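Local structure of sesquisabinene B synthase 2 (Santalum album, 6A2A) at residues I85-R90 with R225-T230; Q257-R262 with V301-A306; L439-S444 with P514-E519. The protein probably converts farnesyl diphosphate into the sesquiterpene sesquisabinene B, using magnesium or manganese as cofactor. All coordinates share one frame; numbering follows the deposited sequence.

Overall arrangement
Three contacts sample different parts of a largely helical plant terpene synthase, and all lie away from the residues that bind magnesium. Interaction 1 joins helices 78-90 and 220-232 by laying an arginine chain over a phenylalanine ring; the phenylalanine is buried, its partners partly exposed. Interaction 2 pairs helices 239-270 and 299-321 through two salt bridges, one with both partners buried and the other reaching the surface. Interaction 3 rests helix 436-443 on an irregular loop by aromatic and proline packing, part buried and part exposed. Helix 220-232 of interaction 1 is followed in the chain by helix 239-270 of interaction 2, yet no two contacts touch, their centres lying 25 to 31 Å apart.

Interaction 1 (I85-R90 with R225-T230); sequences IDTVRR and RWFIDT
Helices 85-90 and 225-230 run nearer antiparallel than parallel, their axes 10.1 Å apart at closest approach and their directions 130° apart, with Arg90 and Phe227 nearest in the backbone. Arg90 lays its aliphatic chain across one face of the Phe227 ring: CG of Arg90 is 3.5 Å from CG of Phe227 and makes a CH-pi contact, standing 21° off the ring normal. The extended chain carries CD and NE of Arg90 past Phe227 CD1, each 3.7 Å from it. Farther out, Arg90 NH2 comes 3.8 Å from Trp226 CZ3, the two side chains running side by side in the same direction. A salt bridge from Arg90 NE to Glu223, one turn before Phe227, anchors the charged end. Thr87 meets the edge of the same phenyl, its CG2 4.0 Å from Phe227 CE2; the rotation that sends this methyl to the rim leaves OG1 beside the backbone N, bonded to the carbonyl of Glu83. The contact is plain helix packing: His209 of helix 201-212 stacks on Trp226, Leu241 of helix 239-270 touches Thr87, and helix 121-133 packs against Ile85 and Asp86.

Interaction 2 (Q257-R262 with V301-A306); sequences QKEIGR and VREMEA
The guanidinium of Arg302 presents its edge to the carboxylate of Glu259, and that of Arg262 presents its edge to Glu303, while the carbonyl oxygen of Lys258 lies over the centre of one face of the Arg262 group. These two pairs form interhelical salt bridges within the alpha-helical terpene synthase fold, joining helix 239-270 to helix 299-321, whose short segments cross at -42°. Their charges run in opposite senses, each helix giving one arginine and one glutamate. Arg302 grips side-on, one nitrogen to each oxygen: NE to Glu259 OE1 at 2.7 Å and NH2 to Glu259 OE2 at 2.7 Å. The planes are 31° apart, but OE2 still uses its syn lone pair. The Arg302 chain leaves with CG anti to the backbone N (chi1 170°) and bends at chi3, which turns the NE edge toward the acid. Both partners are buried, and both have further partners: Tyr286 OH bonds to Glu259 OE1, and Arg302 NH1 to the carbonyls of Leu293 and Glu295. With several bonds to each group, neither is likely to rotate easily, and the arginine probably stabilises the charged form of the acid. The two acids also come close, Glu259 OE2 and Glu303 OE2 being 4.6 Å apart; the arginines on their respective carboxylates would offset this like-charge proximity. The second bridge lies at a more exposed position. Arg262 likewise approaches side-on but directs its grip chiefly at a single oxygen: besides a weak bond of 3.3 Å from Arg262 NE to Glu303 OE1, NE at 3.0 Å and NH2 at 2.9 Å both reach Glu303 OE2 from the same face of the carboxylate plane.

Interaction 3 (L439-S444 with P514-E519); sequences LDYVNS and PSPFAE
Helix 436-443 of the metal-binding terpene synthase domain meets the loop between helices 489-510 and 521-535 through an apolar cluster: Tyr441 and Val442 on the helix pack against Pro516 and Phe517 on the loop. Tyr441 reaches across with CG anti to its own backbone N (chi1 172°), and its CE2 atom is the main point of touch. CE2 lies 3.4 Å from Pro516 CG and 3.5 Å from Phe517 CZ, so one corner of the phenol fits against both loop residues. The phenol oxygen continues along the proline, Tyr441 OH standing 3.3 Å from Pro516 CD. The two aromatic rings approach from opposite directions but meet obliquely, with centroids 5.6 Å apart and planes at 35°. Val442 uses a single methyl, CG2 lying 3.6 Å from Phe517 CE1, at the edge of the phenyl and near its plane. With an alanine in place of Tyr441, Pro516 would probably lose its partner on this helix and Phe517 would keep only the Val442 methyl from it, leaving the loop less firmly packed. Residues 514-517 form a type VIa beta turn, with a cis peptide bond before Pro516 and Phe517 N bonded to Pro514 O. On the helix side, Tyr441 O accepts from Ser444 N. Pro446 touches both Tyr441 and Phe517, while Phe521 of helix 521-535 meets the Phe517 ring with planes at about 45° and also touches Val442. The arrangement is hydrophobic packing of an interhelical loop against a neighbouring helix, here within the all-alpha class I terpene synthase fold.

Interaction 1 (I85-R90 with R225-T230)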
loop_
_atom_site.group_PDB
_atom_site.type_symbol
_atom_site.label_atom_id
_atom_site.label_comp_id
_atom_site.label_asym_id
_atom_site.label_seq_id
_atom_site.Cartn_x
_atom_site.Cartn_y
_atom_site.Cartn_z
ATOM N N ILE A 85 -21.093 30.160 -17.957
ATOM C CA ILE A 85 -20.910 29.326 -16.728
ATOM C C ILE A 85 -21.477 27.910 -16.959
ATOM O O ILE A 85 -20.981 26.958 -16.322
ATOM C CB ILE A 85 -21.511 30.013 -15.483
ATOM C CG1 ILE A 85 -23.002 30.282 -15.628
ATOM C CG2 ILE A 85 -20.744 31.281 -15.133
ATOM C CD1 ILE A 85 -23.715 30.527 -14.325
ATOM N N ASP A 86 -22.454 27.730 -17.834
ATOM C CA ASP A 86 -22.911 26.380 -18.281
ATOM C C ASP A 86 -21.769 25.652 -18.975
ATOM O O ASP A 86 -21.500 24.531 -18.693
ATOM C CB ASP A 86 -24.173 26.432 -19.101
ATOM C CG ASP A 86 -24.845 25.055 -19.248
ATOM O OD1 ASP A 86 -24.945 24.365 -18.178
ATOM O OD2 ASP A 86 -25.321 24.699 -20.371
ATOM N N THR A 87 -21.032 26.363 -19.835
ATOM C CA THR A 87 -19.826 25.840 -20.517
ATOM C C THR A 87 -18.719 25.476 -19.533
ATOM O O THR A 87 -18.105 24.403 -19.631
ATOM C CB THR A 87 -19.311 26.900 -21.531
ATOM O OG1 THR A 87 -20.389 27.135 -22.417
ATOM C CG2 THR A 87 -18.112 26.434 -22.303
ATOM N N VAL A 88 -18.483 26.322 -18.555
ATOM C CA VAL A 88 -17.464 26.056 -17.546
ATOM C C VAL A 88 -17.792 24.737 -16.816
ATOM O O VAL A 88 -16.958 23.918 -16.603
ATOM C CB VAL A 88 -17.379 27.217 -16.500
ATOM C CG1 VAL A 88 -16.497 26.873 -15.330
ATOM C CG2 VAL A 88 -16.871 28.485 -17.117
ATOM N N ARG A 89 -19.035 24.588 -16.451
ATOM C CA ARG A 89 -19.493 23.394 -15.742
ATOM C C ARG A 89 -19.318 22.159 -16.589
ATOM O O ARG A 89 -18.826 21.159 -16.182
ATOM C CB ARG A 89 -20.962 23.551 -15.408
ATOM C CG ARG A 89 -21.640 22.318 -14.849
ATOM C CD ARG A 89 -22.271 21.479 -15.919
ATOM N NE ARG A 89 -22.917 20.274 -15.434
ATOM C CZ ARG A 89 -24.169 20.198 -15.056
ATOM N NH1 ARG A 89 -24.937 21.251 -15.085
ATOM N NH2 ARG A 89 -24.665 19.057 -14.668
ATOM N N ARG A 90 -19.696 22.314 -17.838
ATOM C CA ARG A 90 -19.704 21.231 -18.786
ATOM C C ARG A 90 -18.314 20.753 -19.211
ATOM O O ARG A 90 -18.098 19.632 -19.495
ATOM C CB ARG A 90 -20.637 21.558 -19.920
ATOM C CG ARG A 90 -21.062 20.355 -20.638
ATOM C CD ARG A 90 -22.242 20.568 -21.520
ATOM N NE ARG A 90 -22.583 19.317 -22.136
ATOM C CZ ARG A 90 -23.688 19.122 -22.822
ATOM N NH1 ARG A 90 -24.516 20.117 -22.981
ATOM N NH2 ARG A 90 -23.965 17.942 -23.324
ATOM N N ARG A 225 -14.676 15.272 -20.759
ATOM C CA ARG A 225 -13.826 14.856 -21.871
ATOM C C ARG A 225 -14.578 14.878 -23.205
ATOM O O ARG A 225 -13.970 15.219 -24.244
ATOM C CB ARG A 225 -13.290 13.438 -21.676
ATOM C CG ARG A 225 -12.290 13.025 -22.747
ATOM C CD ARG A 225 -11.039 13.869 -22.719
ATOM N NE ARG A 225 -10.218 13.593 -23.928
ATOM C CZ ARG A 225 -10.363 14.181 -25.118
ATOM N NH1 ARG A 225 -11.361 15.020 -25.329
ATOM N NH2 ARG A 225 -9.472 13.961 -26.088
ATOM N N TRP A 226 -15.836 14.462 -23.219
ATOM C CA TRP A 226 -16.651 14.509 -24.422
ATOM C C TRP A 226 -16.844 15.977 -24.841
ATOM O O TRP A 226 -16.720 16.326 -26.038
ATOM C CB TRP A 226 -18.007 13.860 -24.186
ATOM C CG TRP A 226 -18.887 13.833 -25.387
ATOM C CD1 TRP A 226 -18.863 12.906 -26.395
ATOM C CD2 TRP A 226 -19.870 14.814 -25.762
ATOM N NE1 TRP A 226 -19.818 13.207 -27.328
ATOM C CE2 TRP A 226 -20.451 14.369 -26.959
ATOM C CE3 TRP A 226 -20.350 15.991 -25.179
ATOM C CZ2 TRP A 226 -21.468 15.083 -27.596
ATOM C CZ3 TRP A 226 -21.364 16.693 -25.809
ATOM C CH2 TRP A 226 -21.912 16.236 -26.989
ATOM N N PHE A 227 -17.209 16.817 -23.873
ATOM C CA PHE A 227 -17.574 18.205 -24.200
ATOM C C PHE A 227 -16.334 19.025 -24.604
ATOM O O PHE A 227 -16.512 20.026 -25.332
ATOM C CB PHE A 227 -18.331 18.838 -23.041
ATOM C CG PHE A 227 -18.853 20.195 -23.383
ATOM C CD1 PHE A 227 -19.847 20.340 -24.325
ATOM C CD2 PHE A 227 -18.243 21.320 -22.871
ATOM C CE1 PHE A 227 -20.246 21.618 -24.712
ATOM C CE2 PHE A 227 -18.690 22.582 -23.200
ATOM C CZ PHE A 227 -19.685 22.722 -24.134
ATOM N N ILE A 228 -15.150 18.696 -24.145
ATOM C CA ILE A 228 -13.946 19.414 -24.610
ATOM C C ILE A 228 -13.871 19.331 -26.151
ATOM O O ILE A 228 -13.630 20.334 -26.816
ATOM C CB ILE A 228 -12.679 18.892 -23.924
ATOM C CG1 ILE A 228 -12.549 19.463 -22.515
ATOM C CG2 ILE A 228 -11.439 19.189 -24.752
ATOM C CD1 ILE A 228 -11.552 18.721 -21.679
ATOM N N ASP A 229 -14.095 18.143 -26.701
ATOM C CA ASP A 229 -14.137 17.965 -28.151
ATOM C C ASP A 229 -15.295 18.657 -28.816
ATOM O O ASP A 229 -15.121 19.282 -29.861
ATOM C CB ASP A 229 -14.164 16.491 -28.518
ATOM C CG ASP A 229 -12.880 15.802 -28.221
ATOM O OD1 ASP A 229 -11.884 16.444 -27.899
ATOM O OD2 ASP A 229 -12.929 14.596 -28.237
ATOM N N THR A 230 -16.493 18.566 -28.235
ATOM C CA THR A 230 -17.666 19.200 -28.804
ATOM C C THR A 230 -17.497 20.722 -28.785
ATOM O O THR A 230 -17.811 21.397 -29.796
ATOM C CB THR A 230 -18.924 18.743 -28.054
ATOM O OG1 THR A 230 -19.102 17.341 -28.292
ATOM C CG2 THR A 230 -20.174 19.481 -28.490
#

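Interaction 2 (Q257-R262 with V301-A306)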
loop_
_atom_site.group_PDB
_atom_site.type_symbol
_atom_site.label_atom_id
_atom_site.label_comp_id
_atom_site.label_asym_id
_atom_site.label_seq_id
_atom_site.Cartn_x
_atom_site.Cartn_y
_atom_site.Cartn_z
ATOM N N GLN A 257 -3.916 8.925 -12.761
ATOM C CA GLN A 257 -2.986 7.896 -13.208
ATOM C C GLN A 257 -2.146 7.407 -12.024
ATOM O O GLN A 257 -1.825 6.200 -11.966
ATOM C CB GLN A 257 -2.117 8.436 -14.349
ATOM C CG GLN A 257 -2.897 8.578 -15.644
ATOM C CD GLN A 257 -2.085 9.216 -16.739
ATOM O OE1 GLN A 257 -1.038 9.796 -16.466
ATOM N NE2 GLN A 257 -2.549 9.083 -17.968
ATOM N N LYS A 258 -1.770 8.289 -11.094
ATOM C CA LYS A 258 -0.997 7.879 -9.918
ATOM C C LYS A 258 -1.848 6.984 -9.000
ATOM O O LYS A 258 -1.357 6.030 -8.388
ATOM C CB LYS A 258 -0.463 9.088 -9.139
ATOM C CG LYS A 258 0.756 9.732 -9.815
ATOM C CD LYS A 258 1.117 11.111 -9.282
ATOM C CE LYS A 258 1.854 11.982 -10.293
ATOM N NZ LYS A 258 3.195 11.443 -10.610
ATOM N N GLU A 259 -3.090 7.361 -8.870
ATOM C CA GLU A 259 -4.061 6.601 -8.049
ATOM C C GLU A 259 -4.206 5.182 -8.613
ATOM O O GLU A 259 -4.198 4.231 -7.824
ATOM C CB GLU A 259 -5.418 7.315 -7.990
ATOM C CG GLU A 259 -5.417 8.608 -7.205
ATOM C CD GLU A 259 -6.631 9.458 -7.429
ATOM O OE1 GLU A 259 -7.577 8.974 -8.142
ATOM O OE2 GLU A 259 -6.631 10.586 -6.925
ATOM N N ILE A 260 -4.381 5.018 -9.926
ATOM C CA ILE A 260 -4.609 3.664 -10.481
ATOM C C ILE A 260 -3.329 2.850 -10.312
ATOM O O ILE A 260 -3.382 1.632 -10.145
ATOM C CB ILE A 260 -5.130 3.693 -11.931
ATOM C CG1 ILE A 260 -5.596 2.316 -12.396
ATOM C CG2 ILE A 260 -4.112 4.267 -12.889
ATOM C CD1 ILE A 260 -6.602 1.657 -11.462
ATOM N N GLY A 261 -2.162 3.529 -10.351
ATOM C CA GLY A 261 -0.939 2.856 -10.041
ATOM C C GLY A 261 -0.937 2.259 -8.649
ATOM O O GLY A 261 -0.601 1.068 -8.493
ATOM N N ARG A 262 -1.288 3.083 -7.645
ATOM C CA ARG A 262 -1.350 2.637 -6.277
ATOM C C ARG A 262 -2.374 1.504 -6.122
ATOM O O ARG A 262 -2.102 0.491 -5.460
ATOM C CB ARG A 262 -1.720 3.768 -5.338
ATOM C CG ARG A 262 -0.556 4.712 -5.067
ATOM C CD ARG A 262 -0.843 5.670 -3.931
ATOM N NE ARG A 262 -1.719 6.726 -4.365
ATOM C CZ ARG A 262 -1.360 7.823 -5.022
ATOM N NH1 ARG A 262 -0.086 8.062 -5.325
ATOM N NH2 ARG A 262 -2.295 8.656 -5.430
ATOM N N VAL A 301 -9.958 9.452 -0.449
ATOM C CA VAL A 301 -11.317 8.948 -0.311
ATOM C C VAL A 301 -11.653 8.138 -1.563
ATOM O O VAL A 301 -12.221 7.029 -1.471
ATOM C CB VAL A 301 -12.309 10.088 -0.087
ATOM C CG1 VAL A 301 -13.754 9.626 -0.182
ATOM C CG2 VAL A 301 -12.045 10.751 1.254
ATOM N N ARG A 302 -11.366 8.700 -2.711
ATOM C CA ARG A 302 -11.642 7.996 -3.964
ATOM C C ARG A 302 -10.917 6.651 -4.029
ATOM O O ARG A 302 -11.520 5.643 -4.473
ATOM C CB ARG A 302 -11.226 8.891 -5.144
ATOM C CG ARG A 302 -11.248 8.182 -6.468
ATOM C CD ARG A 302 -11.221 9.122 -7.672
ATOM N NE ARG A 302 -10.059 10.048 -7.655
ATOM C CZ ARG A 302 -10.111 11.328 -7.200
ATOM N NH1 ARG A 302 -11.261 11.924 -6.871
ATOM N NH2 ARG A 302 -8.980 12.000 -7.101
ATOM N N GLU A 303 -9.652 6.585 -3.594
ATOM C CA GLU A 303 -8.945 5.283 -3.577
ATOM C C GLU A 303 -9.712 4.280 -2.678
ATOM O O GLU A 303 -9.835 3.102 -3.012
ATOM C CB GLU A 303 -7.494 5.465 -3.154
ATOM C CG GLU A 303 -6.624 6.041 -4.265
ATOM C CD GLU A 303 -5.159 6.308 -3.869
ATOM O OE1 GLU A 303 -4.539 5.418 -3.274
ATOM O OE2 GLU A 303 -4.629 7.402 -4.196
ATOM N N MET A 304 -10.167 4.721 -1.498
ATOM C CA MET A 304 -10.770 3.821 -0.583
ATOM C C MET A 304 -12.113 3.377 -1.180
ATOM O O MET A 304 -12.494 2.171 -1.060
ATOM C CB MET A 304 -10.903 4.420 0.816
ATOM C CG MET A 304 -9.572 4.422 1.588
ATOM S SD MET A 304 -9.748 5.099 3.232
ATOM C CE MET A 304 -9.552 6.854 2.890
ATOM N N GLU A 305 -12.843 4.278 -1.834
ATOM C CA GLU A 305 -14.148 3.859 -2.374
ATOM C C GLU A 305 -13.908 2.837 -3.502
ATOM O O GLU A 305 -14.686 1.936 -3.695
ATOM C CB GLU A 305 -14.939 5.061 -2.924
ATOM C CG GLU A 305 -15.398 6.067 -1.879
ATOM C CD GLU A 305 -16.432 5.542 -0.913
ATOM O OE1 GLU A 305 -17.471 5.062 -1.368
ATOM O OE2 GLU A 305 -16.198 5.624 0.296
ATOM N N ALA A 306 -12.856 3.048 -4.289
ATOM C CA ALA A 306 -12.484 2.151 -5.384
ATOM C C ALA A 306 -12.125 0.778 -4.815
ATOM O O ALA A 306 -12.514 -0.261 -5.397
ATOM C CB ALA A 306 -11.343 2.756 -6.193
#

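Interaction 3 (L439-S444 with P514-E519)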
loop_
_atom_site.group_PDB
_atom_site.type_symbol
_atom_site.label_atom_id
_atom_site.label_comp_id
_atom_site.label_asym_id
_atom_site.label_seq_id
_atom_site.Cartn_x
_atom_site.Cartn_y
_atom_site.Cartn_z
ATOM N N LEU A 439 -23.419 8.149 11.964
ATOM C CA LEU A 439 -23.312 7.013 11.062
ATOM C C LEU A 439 -24.567 6.136 11.072
ATOM O O LEU A 439 -24.989 5.625 10.011
ATOM C CB LEU A 439 -22.057 6.219 11.410
ATOM C CG LEU A 439 -20.776 6.940 11.042
ATOM C CD1 LEU A 439 -19.647 6.277 11.761
ATOM C CD2 LEU A 439 -20.556 6.956 9.546
ATOM N N ASP A 440 -25.195 5.961 12.243
ATOM C CA ASP A 440 -26.427 5.200 12.349
ATOM C C ASP A 440 -27.499 5.947 11.484
ATOM O O ASP A 440 -28.340 5.295 10.790
ATOM C CB ASP A 440 -26.913 5.150 13.791
ATOM C CG ASP A 440 -26.178 4.087 14.663
ATOM O OD1 ASP A 440 -25.461 3.253 14.100
ATOM O OD2 ASP A 440 -26.384 4.124 15.912
ATOM N N TYR A 441 -27.540 7.265 11.615
ATOM C CA TYR A 441 -28.506 8.100 10.836
ATOM C C TYR A 441 -28.331 7.845 9.308
ATOM O O TYR A 441 -29.301 7.536 8.627
ATOM C CB TYR A 441 -28.334 9.583 11.151
ATOM C CG TYR A 441 -29.151 10.476 10.247
ATOM C CD1 TYR A 441 -30.520 10.568 10.358
ATOM C CD2 TYR A 441 -28.539 11.181 9.230
ATOM C CE1 TYR A 441 -31.270 11.353 9.495
ATOM C CE2 TYR A 441 -29.260 12.010 8.392
ATOM C CZ TYR A 441 -30.635 12.070 8.505
ATOM O OH TYR A 441 -31.328 12.901 7.656
ATOM N N VAL A 442 -27.128 7.929 8.807
ATOM C CA VAL A 442 -26.934 7.742 7.352
ATOM C C VAL A 442 -27.293 6.295 6.987
ATOM O O VAL A 442 -27.921 6.081 6.016
ATOM C CB VAL A 442 -25.525 8.135 6.898
ATOM C CG1 VAL A 442 -25.404 8.010 5.388
ATOM C CG2 VAL A 442 -25.214 9.542 7.319
ATOM N N ASN A 443 -26.932 5.318 7.816
ATOM C CA ASN A 443 -27.226 3.949 7.516
ATOM C C ASN A 443 -28.720 3.620 7.719
ATOM O O ASN A 443 -29.129 2.577 7.241
ATOM C CB ASN A 443 -26.338 2.993 8.317
ATOM C CG ASN A 443 -26.251 1.619 7.677
ATOM O OD1 ASN A 443 -26.262 1.454 6.427
ATOM N ND2 ASN A 443 -26.276 0.605 8.529
ATOM N N SER A 444 -29.528 4.566 8.217
ATOM C CA SER A 444 -30.982 4.353 8.429
ATOM C C SER A 444 -31.767 4.685 7.162
ATOM O O SER A 444 -32.988 4.497 7.140
ATOM C CB SER A 444 -31.505 5.148 9.607
ATOM O OG SER A 444 -31.498 6.535 9.369
ATOM N N PRO A 514 -31.417 20.259 2.190
ATOM C CA PRO A 514 -30.567 19.061 2.324
ATOM C C PRO A 514 -30.139 18.728 3.771
ATOM O O PRO A 514 -29.546 17.658 4.018
ATOM C CB PRO A 514 -29.351 19.448 1.472
ATOM C CG PRO A 514 -29.149 20.914 1.831
ATOM C CD PRO A 514 -30.572 21.443 1.906
ATOM N N SER A 515 -30.408 19.615 4.739
ATOM C CA SER A 515 -29.852 19.392 6.083
ATOM C C SER A 515 -30.377 18.038 6.560
ATOM O O SER A 515 -31.514 17.690 6.289
ATOM C CB SER A 515 -30.184 20.541 7.029
ATOM O OG SER A 515 -30.656 20.079 8.292
ATOM N N PRO A 516 -29.555 17.277 7.258
ATOM C CA PRO A 516 -28.261 17.609 7.841
ATOM C C PRO A 516 -27.029 17.397 6.955
ATOM O O PRO A 516 -25.905 17.620 7.414
ATOM C CB PRO A 516 -28.213 16.638 9.022
ATOM C CG PRO A 516 -28.867 15.413 8.485
ATOM C CD PRO A 516 -30.001 15.944 7.637
ATOM N N PHE A 517 -27.220 17.018 5.685
ATOM C CA PHE A 517 -26.069 16.708 4.841
ATOM C C PHE A 517 -25.413 17.966 4.270
ATOM O O PHE A 517 -26.056 18.994 4.095
ATOM C CB PHE A 517 -26.535 15.738 3.756
ATOM C CG PHE A 517 -26.978 14.407 4.295
ATOM C CD1 PHE A 517 -26.093 13.661 5.049
ATOM C CD2 PHE A 517 -28.233 13.899 4.021
ATOM C CE1 PHE A 517 -26.468 12.423 5.528
ATOM C CE2 PHE A 517 -28.597 12.639 4.477
ATOM C CZ PHE A 517 -27.735 11.935 5.277
ATOM N N ALA A 518 -24.128 17.850 4.016
ATOM C CA ALA A 518 -23.299 18.892 3.433
ATOM C C ALA A 518 -22.461 18.300 2.307
ATOM O O ALA A 518 -22.333 17.081 2.181
ATOM C CB ALA A 518 -22.373 19.468 4.465
ATOM N N GLU A 519 -21.803 19.178 1.589
ATOM C CA GLU A 519 -20.697 18.740 0.702
ATOM C C GLU A 519 -19.567 18.119 1.521
ATOM O O GLU A 519 -19.274 18.568 2.625
ATOM C CB GLU A 519 -20.181 19.924 -0.117
ATOM C CG GLU A 519 -21.246 20.497 -1.045
ATOM C CD GLU A 519 -21.688 19.618 -2.197
ATOM O OE1 GLU A 519 -21.139 18.480 -2.335
ATOM O OE2 GLU A 519 -22.617 20.016 -2.915
#